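Local coordinates for protein hybrid kinase (Caulobacter vibrioides, PDB 6QRL) that probably phosphorylates protein histidine with ATP and, through the pseudo-receiver domain described here, binds the second messenger cyclic di-GMP, which activates the kinase, at residues I11-N15 against A16-A20; L52-D55 against A56-G60; K66-G70 against R71-V75; K99-A103 against A104-A108. All blocks are in the same frame, centred on the assembly; numbering follows the deposited sequence.

Contact 1. Residues I11-N15 against A16-A20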
loop_
_atom_site.group_PDB
_atom_site.type_symbol
_atom_site.label_atom_id
_atom_site.label_comp_id
_atom_site.label_asym_id
_atom_site.label_seq_id
_atom_site.Cartn_x
_atom_site.Cartn_y
_atom_site.Cartn_z
ATOM N N ILE A 11 1.322 5.999 -1.156
ATOM C CA ILE A 11 2.298 5.168 -1.931
ATOM C C ILE A 11 3.666 5.359 -1.276
ATOM O O ILE A 11 4.164 6.472 -1.279
ATOM C CB ILE A 11 2.293 5.471 -3.448
ATOM C CG1 ILE A 11 3.421 4.737 -4.170
ATOM C CG2 ILE A 11 2.309 6.967 -3.763
ATOM C CD1 ILE A 11 3.236 3.224 -4.164
ATOM N N ALA A 12 4.149 4.328 -0.590
ATOM C CA ALA A 12 5.509 4.244 -0.014
ATOM C C ALA A 12 6.422 3.532 -1.011
ATOM O O ALA A 12 6.265 2.323 -1.255
ATOM C CB ALA A 12 5.461 3.524 1.296
ATOM N N SER A 13 7.331 4.260 -1.630
ATOM C CA SER A 13 8.289 3.690 -2.605
ATOM C C SER A 13 9.546 4.538 -2.619
ATOM O O SER A 13 9.454 5.770 -2.643
ATOM C CB SER A 13 7.709 3.610 -3.994
ATOM O OG SER A 13 8.708 3.200 -4.916
ATOM N N PRO A 14 10.733 3.905 -2.706
ATOM C CA PRO A 14 11.985 4.654 -2.848
ATOM C C PRO A 14 12.185 5.118 -4.298
ATOM O O PRO A 14 13.113 5.809 -4.535
ATOM C CB PRO A 14 13.059 3.623 -2.486
ATOM C CG PRO A 14 12.426 2.277 -2.894
ATOM C CD PRO A 14 10.939 2.444 -2.660
ATOM N N ASN A 15 11.325 4.682 -5.227
ATOM C CA ASN A 15 11.453 4.958 -6.687
ATOM C C ASN A 15 10.572 6.157 -7.067
ATOM O O ASN A 15 9.349 6.064 -6.913
ATOM C CB ASN A 15 11.060 3.695 -7.463
ATOM C CG ASN A 15 11.309 3.780 -8.949
ATOM O OD1 ASN A 15 10.760 4.633 -9.644
ATOM N ND2 ASN A 15 12.036 2.800 -9.444
ATOM N N ALA A 16 11.165 7.247 -7.564
ATOM C CA ALA A 16 10.472 8.511 -7.920
ATOM C C ALA A 16 9.395 8.244 -8.989
ATOM O O ALA A 16 8.288 8.806 -8.881
ATOM C CB ALA A 16 11.472 9.535 -8.401
ATOM N N ILE A 17 9.715 7.407 -9.982
ATOM C CA ILE A 17 8.811 7.109 -11.129
ATOM C C ILE A 17 7.602 6.335 -10.593
ATOM O O ILE A 17 6.489 6.646 -10.989
ATOM C CB ILE A 17 9.586 6.332 -12.227
ATOM C CG1 ILE A 17 10.577 7.242 -12.948
ATOM C CG2 ILE A 17 8.649 5.629 -13.205
ATOM C CD1 ILE A 17 11.821 6.511 -13.431
ATOM N N VAL A 18 7.800 5.363 -9.711
ATOM C CA VAL A 18 6.662 4.589 -9.142
ATOM C C VAL A 18 5.818 5.533 -8.279
ATOM O O VAL A 18 4.579 5.446 -8.345
ATOM C CB VAL A 18 7.153 3.373 -8.336
ATOM C CG1 VAL A 18 6.073 2.822 -7.426
ATOM C CG2 VAL A 18 7.709 2.311 -9.266
ATOM N N ARG A 19 6.428 6.385 -7.451
ATOM C CA ARG A 19 5.597 7.280 -6.579
ATOM C C ARG A 19 4.738 8.181 -7.480
ATOM O O ARG A 19 3.582 8.294 -7.198
ATOM C CB ARG A 19 6.400 8.210 -5.660
ATOM C CG ARG A 19 7.228 7.524 -4.586
ATOM C CD ARG A 19 7.745 8.540 -3.568
ATOM N NE ARG A 19 8.714 9.467 -4.138
ATOM C CZ ARG A 19 10.025 9.276 -4.226
ATOM N NH1 ARG A 19 10.600 8.149 -3.824
ATOM N NH2 ARG A 19 10.760 10.224 -4.774
ATOM N N ALA A 20 5.307 8.805 -8.520
ATOM C CA ALA A 20 4.589 9.769 -9.393
ATOM C C ALA A 20 3.516 9.048 -10.224
ATOM O O ALA A 20 2.385 9.567 -10.280
ATOM C CB ALA A 20 5.559 10.519 -10.270
#
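Ser-13 and Arg-19 face each other, CA to CA 6.0 Å, where the chain leaves strand 8-12 and turns through residues 13-15 into helix 16-28. This is the first strand-to-helix corner of the beta-alpha-beta unit 8-36 in the receiver-like fold. Asn-15 is the N-cap, and its carbonyl O takes the helical bond from Arg-19 N at 3.0 Å. The Asn-15 amide group stands anti to the backbone N (chi1 -173°), which brings OD1 back over the first helical turn. There it accepts from Val-18 N at 3.0 Å, the N-H arriving from above the amide plane, and a weak bond from Ile-17 N is added. Val-18 crosses the asparagine at about a right angle, with CG2 against the amide and CG1 3.7 Å from Ser-13 OG. An ST turn precedes the cap: Asn-15 N donates to Ser-13 OG at 3.0 Å, and this hydroxyl also bonds outside the turn, to Asp-55. Ile-11 points toward the helix, its CD1 4.3 Å from Val-18 CG1. Arg-19 bends at chi3 and folds back across the turn; Ala-16 CA sits over one face of the guanidinium, offset toward the rim. Its NH1 meets Ser-13 O in the guanidinium plane at 2.9 Å, the N-H...O angle being 164°.

Contact 2. Residues L52-D55 against A56-G60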
loop_
_atom_site.group_PDB
_atom_site.type_symbol
_atom_site.label_atom_id
_atom_site.label_comp_id
_atom_site.label_asym_id
_atom_site.label_seq_id
_atom_site.Cartn_x
_atom_site.Cartn_y
_atom_site.Cartn_z
ATOM N N LEU A 52 -2.457 1.872 2.449
ATOM C CA LEU A 52 -0.999 2.014 2.188
ATOM C C LEU A 52 -0.578 1.082 1.052
ATOM O O LEU A 52 -0.723 -0.139 1.212
ATOM C CB LEU A 52 -0.227 1.695 3.470
ATOM C CG LEU A 52 -0.698 2.423 4.729
ATOM C CD1 LEU A 52 0.081 1.956 5.958
ATOM C CD2 LEU A 52 -0.562 3.931 4.560
ATOM N N LEU A 53 -0.164 1.636 -0.088
ATOM C CA LEU A 53 0.481 0.856 -1.168
ATOM C C LEU A 53 1.984 0.876 -0.849
ATOM O O LEU A 53 2.576 1.968 -0.803
ATOM C CB LEU A 53 0.186 1.473 -2.534
ATOM C CG LEU A 53 -1.107 1.107 -3.252
ATOM C CD1 LEU A 53 -2.195 0.548 -2.353
ATOM C CD2 LEU A 53 -1.601 2.278 -4.075
ATOM N N ILE A 54 2.550 -0.290 -0.553
ATOM C CA ILE A 54 3.952 -0.429 -0.083
ATOM C C ILE A 54 4.725 -1.213 -1.132
ATOM O O ILE A 54 4.416 -2.397 -1.308
ATOM C CB ILE A 54 4.003 -1.083 1.302
ATOM C CG1 ILE A 54 3.231 -0.240 2.321
ATOM C CG2 ILE A 54 5.441 -1.299 1.753
ATOM C CD1 ILE A 54 3.152 -0.866 3.710
ATOM N N ASP A 55 5.708 -0.567 -1.754
ATOM C CA ASP A 55 6.630 -1.149 -2.761
ATOM C C ASP A 55 7.504 -2.219 -2.102
ATOM O O ASP A 55 8.189 -1.893 -1.144
ATOM C CB ASP A 55 7.456 -0.032 -3.407
ATOM C CG ASP A 55 8.151 -0.417 -4.703
ATOM O OD1 ASP A 55 8.277 -1.640 -4.955
ATOM O OD2 ASP A 55 8.611 0.518 -5.446
ATOM N N ALA A 56 7.484 -3.463 -2.601
ATOM C CA ALA A 56 8.375 -4.550 -2.118
ATOM C C ALA A 56 9.854 -4.174 -2.290
ATOM O O ALA A 56 10.710 -4.835 -1.670
ATOM C CB ALA A 56 8.094 -5.861 -2.807
ATOM N N ALA A 57 10.191 -3.175 -3.103
ATOM C CA ALA A 57 11.555 -2.604 -3.117
ATOM C C ALA A 57 12.002 -2.185 -1.701
ATOM O O ALA A 57 13.208 -2.104 -1.494
ATOM C CB ALA A 57 11.599 -1.442 -4.069
ATOM N N LEU A 58 11.083 -1.940 -0.760
ATOM C CA LEU A 58 11.431 -1.562 0.638
ATOM C C LEU A 58 11.763 -2.772 1.510
ATOM O O LEU A 58 12.145 -2.529 2.646
ATOM C CB LEU A 58 10.275 -0.799 1.283
ATOM C CG LEU A 58 10.014 0.568 0.660
ATOM C CD1 LEU A 58 8.668 1.120 1.098
ATOM C CD2 LEU A 58 11.134 1.519 0.997
ATOM N N SER A 59 11.597 -4.000 1.025
ATOM C CA SER A 59 11.921 -5.241 1.775
ATOM C C SER A 59 13.399 -5.205 2.194
ATOM O O SER A 59 14.188 -4.564 1.489
ATOM C CB SER A 59 11.656 -6.464 0.923
ATOM O OG SER A 59 10.303 -6.471 0.441
ATOM N N GLY A 60 13.745 -5.902 3.280
ATOM C CA GLY A 60 15.128 -6.257 3.628
ATOM C C GLY A 60 15.753 -7.181 2.583
ATOM O O GLY A 60 15.069 -7.673 1.683
#
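Asp-55 closes strand 51-55 and is tied at once to the 3-10 turn 56-58 that follows. In the tight part its backbone O receives Leu-58 N at 2.9 Å. With chi1 at -164° the carboxylate swings away from its own N-H, beside the carbonyl carbon, and reaches over the turn. OD1 accepts from Ala-57 N at 3.1 Å; the bond is nearly straight (168°), but the N-H comes from well above the carboxylate plane. The same oxygen forms a salt bridge with Lys-99, and OD2 is taken by the Ser-13 hydroxyl, so both ends of the group are fixed. On the inner side Ile-54 CG2 meets Leu-58 CD1 at 4.1 Å, the side chains crossing at about a right angle, and Leu-58 also rests on Ala-12. The outer side is looser. Ala-57 is exposed, although its CB still lies 3.4 Å from Asp-55 OD1; beyond it Ser-59 OG donates to Ala-56 O at 2.7 Å, and Ser-59 N shares that acceptor. An aspartate ending the central strand and paired with a lysine matches the phosphoacceptor position of receiver domains; phosphorylation of this pseudo-receiver is only predicted.

Contact 3. Residues K66-G70 against R71-V75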
loop_
_atom_site.group_PDB
_atom_site.type_symbol
_atom_site.label_atom_id
_atom_site.label_comp_id
_atom_site.label_asym_id
_atom_site.label_seq_id
_atom_site.Cartn_x
_atom_site.Cartn_y
_atom_site.Cartn_z
ATOM N N LYS A 66 7.212 -5.680 6.794
ATOM C CA LYS A 66 6.149 -5.682 7.832
ATOM C C LYS A 66 5.131 -4.609 7.465
ATOM O O LYS A 66 5.432 -3.419 7.479
ATOM C CB LYS A 66 6.697 -5.396 9.235
ATOM C CG LYS A 66 8.081 -5.939 9.532
ATOM C CD LYS A 66 8.135 -7.459 9.673
ATOM C CE LYS A 66 9.557 -7.987 9.761
ATOM N NZ LYS A 66 9.656 -9.384 9.273
ATOM N N PRO A 67 3.873 -4.986 7.203
ATOM C CA PRO A 67 2.817 -4.002 7.034
ATOM C C PRO A 67 2.507 -3.431 8.421
ATOM O O PRO A 67 2.505 -4.159 9.405
ATOM C CB PRO A 67 1.703 -4.872 6.435
ATOM C CG PRO A 67 1.865 -6.191 7.133
ATOM C CD PRO A 67 3.366 -6.367 7.213
ATOM N N PRO A 68 2.286 -2.115 8.573
ATOM C CA PRO A 68 1.966 -1.555 9.891
ATOM C C PRO A 68 0.712 -2.180 10.531
ATOM O O PRO A 68 -0.332 -2.333 9.872
ATOM C CB PRO A 68 1.695 -0.074 9.612
ATOM C CG PRO A 68 2.297 0.193 8.253
ATOM C CD PRO A 68 2.314 -1.118 7.497
ATOM N N ALA A 69 0.817 -2.504 11.813
ATOM C CA ALA A 69 -0.278 -3.083 12.620
ATOM C C ALA A 69 -1.484 -2.134 12.591
ATOM O O ALA A 69 -1.307 -0.903 12.672
ATOM C CB ALA A 69 0.202 -3.369 14.033
ATOM N N GLY A 70 -2.680 -2.696 12.434
ATOM C CA GLY A 70 -3.953 -1.964 12.491
ATOM C C GLY A 70 -4.193 -1.118 11.256
ATOM O O GLY A 70 -5.181 -0.365 11.247
ATOM N N ARG A 71 -3.366 -1.244 10.217
ATOM C CA ARG A 71 -3.550 -0.494 8.951
ATOM C C ARG A 71 -3.905 -1.467 7.822
ATOM O O ARG A 71 -3.752 -2.708 7.999
ATOM C CB ARG A 71 -2.293 0.335 8.692
ATOM C CG ARG A 71 -1.991 1.369 9.787
ATOM C CD ARG A 71 -3.068 2.435 9.975
ATOM N NE ARG A 71 -3.239 3.212 8.742
ATOM C CZ ARG A 71 -2.763 4.430 8.493
ATOM N NH1 ARG A 71 -2.089 5.093 9.420
ATOM N NH2 ARG A 71 -2.977 4.991 7.305
ATOM N N ARG A 72 -4.405 -0.909 6.722
ATOM C CA ARG A 72 -4.811 -1.641 5.491
ATOM C C ARG A 72 -3.718 -1.423 4.434
ATOM O O ARG A 72 -3.532 -0.264 4.010
ATOM C CB ARG A 72 -6.193 -1.145 5.064
ATOM C CG ARG A 72 -7.203 -1.179 6.206
ATOM C CD ARG A 72 -8.529 -0.606 5.801
ATOM N NE ARG A 72 -9.433 -0.727 6.923
ATOM C CZ ARG A 72 -10.492 -1.527 6.984
ATOM N NH1 ARG A 72 -10.860 -2.253 5.938
ATOM N NH2 ARG A 72 -11.225 -1.560 8.090
ATOM N N SER A 73 -2.964 -2.475 4.106
ATOM C CA SER A 73 -1.767 -2.373 3.229
ATOM C C SER A 73 -1.829 -3.389 2.104
ATOM O O SER A 73 -2.279 -4.504 2.333
ATOM C CB SER A 73 -0.497 -2.567 4.011
ATOM O OG SER A 73 -0.384 -1.606 5.041
ATOM N N VAL A 74 -1.372 -2.965 0.937
ATOM C CA VAL A 74 -1.238 -3.764 -0.307
ATOM C C VAL A 74 0.224 -3.666 -0.738
ATOM O O VAL A 74 0.711 -2.531 -0.838
ATOM C CB VAL A 74 -2.163 -3.200 -1.391
ATOM C CG1 VAL A 74 -2.117 -4.035 -2.642
ATOM C CG2 VAL A 74 -3.595 -3.065 -0.898
ATOM N N VAL A 75 0.856 -4.786 -1.074
ATOM C CA VAL A 75 2.286 -4.789 -1.461
ATOM C C VAL A 75 2.389 -4.737 -2.996
ATOM O O VAL A 75 1.625 -5.469 -3.663
ATOM C CB VAL A 75 3.014 -6.004 -0.852
ATOM C CG1 VAL A 75 2.366 -7.321 -1.259
ATOM C CG2 VAL A 75 4.487 -6.028 -1.214
HETATM O O HOH W 1 -1.120 -2.989 7.269
#
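Pro-68 and Arg-71 are the two ends of a type II beta turn that leads the chain into strand 73-77, the fourth strand of the receiver-like sheet in chain order. Its direct hydrogen bond runs from Arg-71 N to Pro-68 O at 3.2 Å, with the donor 39° above the carbonyl plane. Gly-70 has the positive phi (74°) usual at the third position of a type II turn, where glycine is common. Water supplies the second kind of link. One molecule donates to Pro-68 O at 2.8 Å, gives a weak bond to Arg-71 O, and is hydrogen-bonded to Ser-73 OG at 2.7 Å, thereby joining the turn to Ser-73 of the strand. The remaining contacts are van der Waals. Pro-67 CB faces Ser-73 CB at 4.0 Å, and Pro-68 CD lies 3.7 Å from Ser-73 OG. Arg-71, bent at both chi2 and chi3, folds its chain beside the turn: CG lies 4.0 Å from Pro-68 CB, and CD comes near Gly-70 O. The guanidinium itself leads away, with NH2 bonded to Ala-50 O. Outside the turn, Pro-68 packs on Leu-52 and on Ile-39 and Leu-43 of helix 39-45. Pro-68 O is thus gripped by both Arg-71 N and the water, and the link between loop and strand is polar but uncharged and partly solvent-mediated.

Contact 4. Residues K99-A103 against A104-A108. With C2E (9,9'-[(2R,3R,3aS,5S,7aR,9R,10R,10aS,12S,14aR)-3,5,10,12-tetrahydroxy-5,12-dioxidooctahydro-2H,7H-difuro[3,2-d:3',2'-j][1,3,7,9,2,8]tetraoxadiphosphacyclododecine-2,9-diyl]bis(2-amino-1,9-dihydro-6H-purin-6-one)), chain C.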
loop_
_atom_site.group_PDB
_atom_site.type_symbol
_atom_site.label_atom_id
_atom_site.label_comp_id
_atom_site.label_asym_id
_atom_site.label_seq_id
_atom_site.Cartn_x
_atom_site.Cartn_y
_atom_site.Cartn_z
ATOM N N LYS A 99 3.563 -4.969 -10.643
ATOM C CA LYS A 99 4.228 -3.867 -11.380
ATOM C C LYS A 99 4.520 -4.351 -12.795
ATOM O O LYS A 99 5.069 -5.431 -12.957
ATOM C CB LYS A 99 5.513 -3.443 -10.663
ATOM C CG LYS A 99 5.298 -2.624 -9.403
ATOM C CD LYS A 99 6.603 -2.263 -8.659
ATOM C CE LYS A 99 7.309 -3.447 -8.019
ATOM N NZ LYS A 99 8.611 -3.014 -7.455
ATOM N N PRO A 100 4.139 -3.616 -13.869
ATOM C CA PRO A 100 3.573 -2.266 -13.760
ATOM C C PRO A 100 2.061 -2.304 -13.460
ATOM O O PRO A 100 1.409 -3.128 -14.060
ATOM C CB PRO A 100 3.812 -1.703 -15.184
ATOM C CG PRO A 100 3.699 -2.933 -16.103
ATOM C CD PRO A 100 4.150 -4.121 -15.264
ATOM N N LEU A 101 1.557 -1.415 -12.587
ATOM C CA LEU A 101 0.167 -1.453 -12.051
ATOM C C LEU A 101 -0.864 -1.121 -13.136
ATOM O O LEU A 101 -0.678 -0.135 -13.911
ATOM C CB LEU A 101 -0.003 -0.433 -10.927
ATOM C CG LEU A 101 0.918 -0.517 -9.713
ATOM C CD1 LEU A 101 0.252 0.130 -8.492
ATOM C CD2 LEU A 101 1.335 -1.948 -9.394
ATOM N N ARG A 102 -1.961 -1.858 -13.138
ATOM C CA ARG A 102 -3.194 -1.533 -13.897
ATOM C C ARG A 102 -4.115 -0.718 -12.993
ATOM O O ARG A 102 -4.368 -1.170 -11.862
ATOM C CB ARG A 102 -3.921 -2.811 -14.315
ATOM C CG ARG A 102 -3.252 -3.534 -15.470
ATOM C CD ARG A 102 -3.923 -4.871 -15.681
ATOM N NE ARG A 102 -3.175 -5.660 -16.641
ATOM C CZ ARG A 102 -3.438 -6.918 -16.948
ATOM N NH1 ARG A 102 -4.462 -7.525 -16.391
ATOM N NH2 ARG A 102 -2.707 -7.540 -17.861
ATOM N N ALA A 103 -4.623 0.409 -13.481
ATOM C CA ALA A 103 -5.554 1.277 -12.724
ATOM C C ALA A 103 -6.673 0.435 -12.109
ATOM O O ALA A 103 -6.948 0.604 -10.926
ATOM C CB ALA A 103 -6.117 2.366 -13.616
ATOM N N ALA A 104 -7.340 -0.411 -12.901
ATOM C CA ALA A 104 -8.515 -1.199 -12.449
ATOM C C ALA A 104 -8.126 -2.112 -11.274
ATOM O O ALA A 104 -8.944 -2.297 -10.371
ATOM C CB ALA A 104 -9.100 -1.998 -13.597
ATOM N N SER A 105 -6.908 -2.658 -11.288
ATOM C CA SER A 105 -6.417 -3.580 -10.239
ATOM C C SER A 105 -6.147 -2.777 -8.972
ATOM O O SER A 105 -6.500 -3.252 -7.874
ATOM C CB SER A 105 -5.210 -4.337 -10.692
ATOM O OG SER A 105 -5.526 -5.262 -11.715
ATOM N N LEU A 106 -5.524 -1.607 -9.125
ATOM C CA LEU A 106 -5.235 -0.699 -7.987
ATOM C C LEU A 106 -6.563 -0.369 -7.291
ATOM O O LEU A 106 -6.659 -0.544 -6.061
ATOM C CB LEU A 106 -4.520 0.557 -8.499
ATOM C CG LEU A 106 -4.112 1.559 -7.411
ATOM C CD1 LEU A 106 -2.932 2.414 -7.881
ATOM C CD2 LEU A 106 -5.296 2.437 -7.021
ATOM N N VAL A 107 -7.563 0.041 -8.068
ATOM C CA VAL A 107 -8.911 0.403 -7.544
ATOM C C VAL A 107 -9.512 -0.780 -6.764
ATOM O O VAL A 107 -9.969 -0.577 -5.636
ATOM C CB VAL A 107 -9.823 0.859 -8.701
ATOM C CG1 VAL A 107 -11.272 0.956 -8.270
ATOM C CG2 VAL A 107 -9.328 2.188 -9.279
ATOM N N ALA A 108 -9.545 -1.981 -7.338
ATOM C CA ALA A 108 -10.124 -3.176 -6.689
ATOM C C ALA A 108 -9.382 -3.455 -5.375
ATOM O O ALA A 108 -10.067 -3.652 -4.383
ATOM C CB ALA A 108 -10.086 -4.362 -7.626
HETATM P P1 C2E C . -2.902 -13.125 -10.964
HETATM O O2P C2E C . -2.006 -12.114 -10.284
HETATM O O1P C2E C . -2.642 -14.590 -10.778
HETATM O "O5'" C2E C . -4.358 -12.872 -10.346
HETATM C "C5'" C2E C . -5.380 -13.838 -10.596
HETATM C "C4'" C2E C . -6.621 -13.363 -9.903
HETATM O "O4'" C2E C . -6.431 -13.422 -8.477
HETATM C "C3'" C2E C . -6.981 -11.909 -10.166
HETATM O "O3'" C2E C . -7.671 -11.889 -11.428
HETATM C "C2'" C2E C . -7.819 -11.544 -8.921
HETATM O "O2'" C2E C . -9.206 -11.577 -9.187
HETATM C "C1'" C2E C . -7.405 -12.594 -7.881
HETATM N N9 C2E C . -6.788 -12.079 -6.658
HETATM C C8 C2E C . -6.904 -12.643 -5.410
HETATM N N7 C2E C . -6.184 -12.031 -4.501
HETATM C C5 C2E C . -5.535 -11.017 -5.191
HETATM C C6 C2E C . -4.628 -10.036 -4.728
HETATM O O6 C2E C . -4.170 -9.887 -3.594
HETATM N N1 C2E C . -4.196 -9.205 -5.761
HETATM C C2 C2E C . -4.599 -9.285 -7.073
HETATM N N2 C2E C . -4.063 -8.390 -7.918
HETATM N N3 C2E C . -5.457 -10.207 -7.517
HETATM C C4 C2E C . -5.887 -11.037 -6.527
HETATM P P11 C2E C . -7.439 -10.589 -12.340
HETATM O O21 C2E C . -7.543 -9.421 -11.406
HETATM O O11 C2E C . -8.364 -10.679 -13.519
HETATM O O5A C2E C . -5.946 -10.739 -12.901
HETATM C C5A C2E C . -5.627 -11.679 -13.970
HETATM C C4A C2E C . -4.151 -11.597 -14.273
HETATM O O4A C2E C . -3.869 -10.353 -14.960
HETATM C C3A C2E C . -3.217 -11.574 -13.067
HETATM O O3A C2E C . -3.039 -12.906 -12.563
HETATM C C2A C2E C . -1.969 -10.933 -13.666
HETATM O O2A C2E C . -1.133 -11.734 -14.464
HETATM C C1A C2E C . -2.581 -9.884 -14.595
HETATM N N91 C2E C . -2.717 -8.610 -13.915
HETATM C C81 C2E C . -3.762 -8.262 -13.097
HETATM N N71 C2E C . -3.619 -7.079 -12.547
HETATM C C51 C2E C . -2.397 -6.634 -13.032
HETATM C C61 C2E C . -1.733 -5.412 -12.786
HETATM O O61 C2E C . -2.072 -4.506 -12.012
HETATM N N11 C2E C . -0.527 -5.349 -13.491
HETATM C C21 C2E C . -0.036 -6.323 -14.329
HETATM N N21 C2E C . 1.132 -6.039 -14.928
HETATM N N31 C2E C . -0.645 -7.486 -14.543
HETATM C C41 C2E C . -1.825 -7.566 -13.880
#
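Arg-102 and Ser-105 hold the same guanine of a cyclic di-GMP molecule from neighbouring points on the chain. Ser-105 OG donates to N71 of the base at 2.8 Å. Arg-102 N donates to its O61 at 2.9 Å. Further along the same edge, Pro-100 O accepts from N11 at 3.0 Å and from N21. Backbone atoms thus read three groups on one edge of the guanine. The Arg-102 chain runs extended from CG to NE over the base, placing C41 3.4 Å above the guanidinium plane and over its centre, while NH2 bonds to O61 of another cyclic di-GMP. All this lies at the loop between strand 95-98 and helix 103-111, where Lys-99 and the cis peptide before Pro-100 recall the lysine-proline pair of receiver domains. Arg-102 is also the N-cap: its O receives Leu-106 N at 3.0 Å and, weakly, Ser-105 N, and the next helical bond joins Val-107 N to Ala-103 O. On the side away from the ligand Leu-101 CD1 meets Leu-106 CD1 at 4.0 Å, and Leu-106 continues onto Thr-22 and Gln-25 of helix 16-28.

Contacts 1, 2 and 3 reach neighbouring strands of one parallel sheet: 8-12, 51-55 and 73-77. Contact 2, on the middle strand, is the most buried, touches the other three, and meets contact 4 through the Asp-55 to Lys-99 salt bridge. Contacts 1 and 2 share the C-terminal end of the sheet, where the Asn-15 cap and the predicted phosphorylation site lie; contact 3, about 17 Å from contact 1 between centres, enters its strand at the other end with prolines, glycine and water. Contacts 1 and 4 both lie farther out and are partly buried; contact 4 alone carries the ligand. Their helix starts differ too: an asparagine side chain caps one, while the other is begun by a ligand-binding arginine.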